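Local coordinates for shikimate dehydrogenase (NADP(+)) (Thermus thermophilus, PDB 2D5C), which catalyses the reversible NADPH-linked reduction of 3-dehydroshikimate to shikimate, a step of chorismate biosynthesis, working as a homodimer, at residues Leu115-Ala124 against Leu135-Asn146. Sequence-based numbering, arbitrary orientation.
Sequences LKGPALVLGA and LREAGLEVWVWN
With CG of Trp143 anti to its carbonyl carbon (chi1 -63°) and a small chi2 of -16°, the indole lies beside Pro118. The proline CB sits over one face of the six-membered ring, 3.5 Å from its centroid, a CH-pi contact. Trp143 NE1 also makes a weak hydrogen bond to Glu141 OE1, and Arg162 adds a cation-pi contact to the indole. A serine in place of Trp143 would probably leave Pro118 CB without its aromatic partner and Glu141 without this weak bond, opening a gap beside the proline ring. CG of Asn146 is anti to the backbone N (chi1 -168°), and OD1 accepts a hydrogen bond from Ala124 N at 2.9 Å. The N-H comes from above the side-chain carbonyl plane. Asn146 ND2 donates a hydrogen bond to Thr148 O. Strands 119-122 and 142-145 run parallel, and Ala119 O takes Trp143 N at 2.8 Å in a nearly straight bond. On the sheet face of Ala119 and Val121, Leu135 CD1 packs 3.7 Å from Ala119 CB and also meets Val121 CG2. The last turn of helix 126-137 thus packs on this face in a Rossmann beta-alpha-beta unit. Gly123, Ala124 and Asn146 all belong to the NADP(+) site, so the Ala124-Asn146 hydrogen bond ties the glycine-rich turn to the C-terminal end of strand 142-145 where the cofactor binds.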
ATOM      1  N   LEU A 115      29.950  10.860   3.086  1.00 38.67           N
ATOM      2  CA  LEU A 115      29.196  11.418   1.978  1.00 41.92           C
ATOM      3  C   LEU A 115      30.002  12.543   1.364  1.00 43.23           C
ATOM      4  O   LEU A 115      29.670  13.717   1.509  1.00 50.38           O
ATOM      5  CB  LEU A 115      27.835  11.923   2.454  1.00 38.05           C
ATOM      6  CG  LEU A 115      26.816  10.811   2.717  1.00 40.41           C
ATOM      7  CD1 LEU A 115      25.555  11.397   3.344  1.00 42.16           C
ATOM      8  CD2 LEU A 115      26.490  10.104   1.405  1.00 41.84           C
ATOM      9  N   LYS A 116      31.077  12.167   0.682  1.00 43.56           N
ATOM     10  CA  LYS A 116      31.950  13.131   0.039  1.00 43.24           C
ATOM     11  C   LYS A 116      32.107  12.810  -1.436  1.00 39.10           C
ATOM     12  O   LYS A 116      32.353  11.663  -1.813  1.00 39.63           O
ATOM     13  CB  LYS A 116      33.322  13.136   0.720  1.00 48.89           C
ATOM     14  CG  LYS A 116      33.261  13.452   2.206  1.00 51.54           C
ATOM     15  CD  LYS A 116      34.574  14.016   2.718  1.00 53.94           C
ATOM     16  CE  LYS A 116      34.414  14.567   4.129  1.00 53.61           C
ATOM     17  NZ  LYS A 116      35.543  15.468   4.505  1.00 60.38           N
ATOM     18  N   GLY A 117      31.953  13.832  -2.268  1.00 38.76           N
ATOM     19  CA  GLY A 117      32.097  13.652  -3.699  1.00 33.59           C
ATOM     20  C   GLY A 117      33.426  14.203  -4.164  1.00 28.99           C
ATOM     21  O   GLY A 117      34.262  14.588  -3.340  1.00 34.35           O
ATOM     22  N   PRO A 118      33.667  14.250  -5.480  1.00 28.05           N
ATOM     23  CA  PRO A 118      32.746  13.806  -6.533  1.00 24.09           C
ATOM     24  C   PRO A 118      32.501  12.308  -6.416  1.00 24.70           C
ATOM     25  O   PRO A 118      33.423  11.545  -6.130  1.00 24.31           O
ATOM     26  CB  PRO A 118      33.503  14.140  -7.817  1.00 29.04           C
ATOM     27  CG  PRO A 118      34.392  15.265  -7.420  1.00 30.85           C
ATOM     28  CD  PRO A 118      34.878  14.837  -6.069  1.00 26.52           C
ATOM     29  N   ALA A 119      31.257  11.898  -6.638  1.00 20.99           N
ATOM     30  CA  ALA A 119      30.880  10.490  -6.577  1.00 19.58           C
ATOM     31  C   ALA A 119      30.626  10.043  -8.012  1.00 21.74           C
ATOM     32  O   ALA A 119      29.785  10.618  -8.696  1.00 26.12           O
ATOM     33  CB  ALA A 119      29.611  10.334  -5.750  1.00 23.94           C
ATOM     34  N   LEU A 120      31.355   9.025  -8.470  1.00 19.64           N
ATOM     35  CA  LEU A 120      31.180   8.521  -9.837  1.00 21.22           C
ATOM     36  C   LEU A 120      30.423   7.201  -9.834  1.00 18.63           C
ATOM     37  O   LEU A 120      30.837   6.228  -9.204  1.00 21.42           O
ATOM     38  CB  LEU A 120      32.538   8.327 -10.522  1.00 18.81           C
ATOM     39  CG  LEU A 120      32.530   7.603 -11.883  1.00 22.80           C
ATOM     40  CD1 LEU A 120      31.671   8.351 -12.907  1.00 20.13           C
ATOM     41  CD2 LEU A 120      33.958   7.468 -12.378  1.00 20.97           C
ATOM     42  N   VAL A 121      29.302   7.179 -10.540  1.00 18.31           N
ATOM     43  CA  VAL A 121      28.479   5.988 -10.647  1.00 19.70           C
ATOM     44  C   VAL A 121      28.769   5.356 -12.012  1.00 18.28           C
ATOM     45  O   VAL A 121      28.623   6.006 -13.047  1.00 18.41           O
ATOM     46  CB  VAL A 121      26.982   6.342 -10.551  1.00 17.37           C
ATOM     47  CG1 VAL A 121      26.130   5.053 -10.596  1.00 16.49           C
ATOM     48  CG2 VAL A 121      26.719   7.130  -9.251  1.00 20.78           C
ATOM     49  N   LEU A 122      29.244   4.118 -11.996  1.00 18.83           N
ATOM     50  CA  LEU A 122      29.525   3.416 -13.235  1.00 20.06           C
ATOM     51  C   LEU A 122      28.282   2.612 -13.581  1.00 16.02           C
ATOM     52  O   LEU A 122      27.856   1.762 -12.799  1.00 21.94           O
ATOM     53  CB  LEU A 122      30.715   2.476 -13.063  1.00 19.37           C
ATOM     54  CG  LEU A 122      32.010   3.110 -12.549  1.00 17.69           C
ATOM     55  CD1 LEU A 122      33.057   1.988 -12.490  1.00 19.64           C
ATOM     56  CD2 LEU A 122      32.482   4.259 -13.446  1.00 19.89           C
ATOM     57  N   GLY A 123      27.701   2.889 -14.748  1.00 17.96           N
ATOM     58  CA  GLY A 123      26.507   2.178 -15.161  1.00 20.89           C
ATOM     59  C   GLY A 123      25.304   3.085 -15.015  1.00 25.86           C
ATOM     60  O   GLY A 123      25.057   3.602 -13.928  1.00 23.92           O
ATOM     61  N   ALA A 124      24.570   3.302 -16.103  1.00 25.30           N
ATOM     62  CA  ALA A 124      23.403   4.174 -16.031  1.00 26.05           C
ATOM     63  C   ALA A 124      22.090   3.443 -16.292  1.00 30.07           C
ATOM     64  O   ALA A 124      21.160   4.006 -16.879  1.00 27.77           O
ATOM     65  CB  ALA A 124      23.559   5.366 -16.987  1.00 22.68           C
ATOM     66  N   LEU A 135      22.422   9.754  -4.414  1.00 16.41           N
ATOM     67  CA  LEU A 135      23.565  10.613  -4.123  1.00 20.06           C
ATOM     68  C   LEU A 135      23.226  12.066  -4.408  1.00 19.62           C
ATOM     69  O   LEU A 135      23.746  12.964  -3.752  1.00 22.26           O
ATOM     70  CB  LEU A 135      24.779  10.203  -4.953  1.00 21.78           C
ATOM     71  CG  LEU A 135      25.342   8.827  -4.620  1.00 24.30           C
ATOM     72  CD1 LEU A 135      26.455   8.496  -5.592  1.00 23.37           C
ATOM     73  CD2 LEU A 135      25.863   8.823  -3.188  1.00 32.32           C
ATOM     74  N   ARG A 136      22.349  12.295  -5.387  1.00 19.39           N
ATOM     75  CA  ARG A 136      21.947  13.668  -5.719  1.00 19.74           C
ATOM     76  C   ARG A 136      21.097  14.206  -4.568  1.00 18.04           C
ATOM     77  O   ARG A 136      21.240  15.364  -4.142  1.00 22.95           O
ATOM     78  CB  ARG A 136      21.120  13.702  -7.019  1.00 21.09           C
ATOM     79  CG  ARG A 136      20.760  15.145  -7.454  1.00 23.95           C
ATOM     80  CD  ARG A 136      19.737  15.204  -8.599  1.00 25.56           C
ATOM     81  NE  ARG A 136      18.395  14.783  -8.190  1.00 27.81           N
ATOM     82  CZ  ARG A 136      17.283  15.092  -8.854  1.00 34.42           C
ATOM     83  NH1 ARG A 136      17.355  15.828  -9.955  1.00 32.77           N
ATOM     84  NH2 ARG A 136      16.096  14.669  -8.419  1.00 29.20           N
ATOM     85  N   GLU A 137      20.213  13.356  -4.063  1.00 17.69           N
ATOM     86  CA  GLU A 137      19.319  13.732  -2.976  1.00 19.68           C
ATOM     87  C   GLU A 137      20.121  14.060  -1.725  1.00 23.72           C
ATOM     88  O   GLU A 137      19.742  14.943  -0.940  1.00 22.82           O
ATOM     89  CB  GLU A 137      18.336  12.596  -2.697  1.00 22.52           C
ATOM     90  CG  GLU A 137      17.390  12.846  -1.532  1.00 29.95           C
ATOM     91  CD  GLU A 137      16.306  11.786  -1.438  1.00 46.17           C
ATOM     92  OE1 GLU A 137      16.583  10.621  -1.797  1.00 46.78           O
ATOM     93  OE2 GLU A 137      15.184  12.115  -0.995  1.00 53.30           O
ATOM     94  N   ALA A 138      21.230  13.344  -1.547  1.00 18.50           N
ATOM     95  CA  ALA A 138      22.105  13.557  -0.394  1.00 23.51           C
ATOM     96  C   ALA A 138      22.944  14.823  -0.537  1.00 22.51           C
ATOM     97  O   ALA A 138      23.714  15.180   0.361  1.00 21.71           O
ATOM     98  CB  ALA A 138      23.010  12.347  -0.203  1.00 24.60           C
ATOM     99  N   GLY A 139      22.817  15.499  -1.674  1.00 20.55           N
ATOM    100  CA  GLY A 139      23.544  16.732  -1.892  1.00 20.58           C
ATOM    101  C   GLY A 139      24.980  16.645  -2.371  1.00 21.02           C
ATOM    102  O   GLY A 139      25.730  17.606  -2.216  1.00 21.28           O
ATOM    103  N   LEU A 140      25.385  15.519  -2.954  1.00 20.71           N
ATOM    104  CA  LEU A 140      26.760  15.410  -3.433  1.00 21.70           C
ATOM    105  C   LEU A 140      26.874  15.745  -4.901  1.00 22.71           C
ATOM    106  O   LEU A 140      25.874  15.763  -5.623  1.00 23.69           O
ATOM    107  CB  LEU A 140      27.303  13.995  -3.255  1.00 25.90           C
ATOM    108  CG  LEU A 140      27.326  13.346  -1.881  1.00 35.22           C
ATOM    109  CD1 LEU A 140      28.160  12.083  -1.955  1.00 34.53           C
ATOM    110  CD2 LEU A 140      27.902  14.309  -0.833  1.00 32.42           C
ATOM    111  N   GLU A 141      28.101  16.038  -5.315  1.00 21.86           N
ATOM    112  CA  GLU A 141      28.418  16.297  -6.710  1.00 21.49           C
ATOM    113  C   GLU A 141      28.508  14.892  -7.314  1.00 20.04           C
ATOM    114  O   GLU A 141      29.327  14.092  -6.876  1.00 21.19           O
ATOM    115  CB  GLU A 141      29.777  16.975  -6.822  1.00 29.58           C
ATOM    116  CG  GLU A 141      30.256  17.190  -8.252  1.00 27.16           C
ATOM    117  CD  GLU A 141      31.582  17.935  -8.327  1.00 39.04           C
ATOM    118  OE1 GLU A 141      32.016  18.264  -9.452  1.00 41.04           O
ATOM    119  OE2 GLU A 141      32.196  18.184  -7.265  1.00 38.68           O
ATOM    120  N   VAL A 142      27.680  14.603  -8.313  1.00 20.04           N
ATOM    121  CA  VAL A 142      27.661  13.273  -8.918  1.00 19.86           C
ATOM    122  C   VAL A 142      28.103  13.264 -10.383  1.00 22.04           C
ATOM    123  O   VAL A 142      27.712  14.139 -11.163  1.00 21.61           O
ATOM    124  CB  VAL A 142      26.230  12.661  -8.831  1.00 21.22           C
ATOM    125  CG1 VAL A 142      26.237  11.202  -9.271  1.00 20.40           C
ATOM    126  CG2 VAL A 142      25.708  12.771  -7.409  1.00 24.27           C
ATOM    127  N   TRP A 143      28.930  12.279 -10.734  1.00 19.92           N
ATOM    128  CA  TRP A 143      29.389  12.096 -12.107  1.00 20.81           C
ATOM    129  C   TRP A 143      28.856  10.733 -12.517  1.00 19.81           C
ATOM    130  O   TRP A 143      28.686   9.848 -11.670  1.00 17.49           O
ATOM    131  CB  TRP A 143      30.907  12.059 -12.210  1.00 20.60           C
ATOM    132  CG  TRP A 143      31.594  13.305 -11.802  1.00 21.50           C
ATOM    133  CD1 TRP A 143      31.041  14.543 -11.635  1.00 23.49           C
ATOM    134  CD2 TRP A 143      32.987  13.445 -11.521  1.00 22.14           C
ATOM    135  NE1 TRP A 143      32.011  15.448 -11.263  1.00 29.24           N
ATOM    136  CE2 TRP A 143      33.215  14.797 -11.187  1.00 25.50           C
ATOM    137  CE3 TRP A 143      34.066  12.554 -11.521  1.00 20.58           C
ATOM    138  CZ2 TRP A 143      34.484  15.282 -10.856  1.00 31.00           C
ATOM    139  CZ3 TRP A 143      35.330  13.037 -11.191  1.00 29.79           C
ATOM    140  CH2 TRP A 143      35.525  14.391 -10.862  1.00 28.85           C
ATOM    141  N   VAL A 144      28.586  10.558 -13.810  1.00 18.79           N
ATOM    142  CA  VAL A 144      28.079   9.285 -14.295  1.00 19.24           C
ATOM    143  C   VAL A 144      28.775   8.864 -15.590  1.00 18.08           C
ATOM    144  O   VAL A 144      29.174   9.692 -16.403  1.00 20.01           O
ATOM    145  CB  VAL A 144      26.545   9.352 -14.573  1.00 22.35           C
ATOM    146  CG1 VAL A 144      25.791   9.702 -13.288  1.00 23.68           C
ATOM    147  CG2 VAL A 144      26.261  10.414 -15.639  1.00 26.24           C
ATOM    148  N   TRP A 145      28.918   7.564 -15.757  1.00 20.10           N
ATOM    149  CA  TRP A 145      29.536   7.005 -16.956  1.00 20.56           C
ATOM    150  C   TRP A 145      28.758   5.743 -17.307  1.00 21.50           C
ATOM    151  O   TRP A 145      28.181   5.095 -16.431  1.00 22.03           O
ATOM    152  CB  TRP A 145      31.000   6.653 -16.687  1.00 23.61           C
ATOM    153  CG  TRP A 145      31.647   5.920 -17.811  1.00 22.45           C
ATOM    154  CD1 TRP A 145      32.277   6.466 -18.899  1.00 23.41           C
ATOM    155  CD2 TRP A 145      31.691   4.499 -17.988  1.00 22.72           C
ATOM    156  NE1 TRP A 145      32.707   5.463 -19.742  1.00 22.19           N
ATOM    157  CE2 TRP A 145      32.359   4.250 -19.206  1.00 22.82           C
ATOM    158  CE3 TRP A 145      31.227   3.410 -17.235  1.00 25.18           C
ATOM    159  CZ2 TRP A 145      32.576   2.956 -19.690  1.00 26.95           C
ATOM    160  CZ3 TRP A 145      31.441   2.122 -17.715  1.00 32.25           C
ATOM    161  CH2 TRP A 145      32.112   1.907 -18.936  1.00 29.65           C
ATOM    162  N   ASN A 146      28.743   5.404 -18.591  1.00 23.79           N
ATOM    163  CA  ASN A 146      28.063   4.206 -19.068  1.00 24.14           C
ATOM    164  C   ASN A 146      28.790   3.746 -20.331  1.00 21.62           C
ATOM    165  O   ASN A 146      29.295   4.580 -21.079  1.00 25.02           O
ATOM    166  CB  ASN A 146      26.608   4.524 -19.403  1.00 21.12           C
ATOM    167  CG  ASN A 146      25.779   3.275 -19.618  1.00 23.54           C
ATOM    168  OD1 ASN A 146      25.625   2.462 -18.712  1.00 25.42           O
ATOM    169  ND2 ASN A 146      25.246   3.113 -20.824  1.00 26.16           N
TER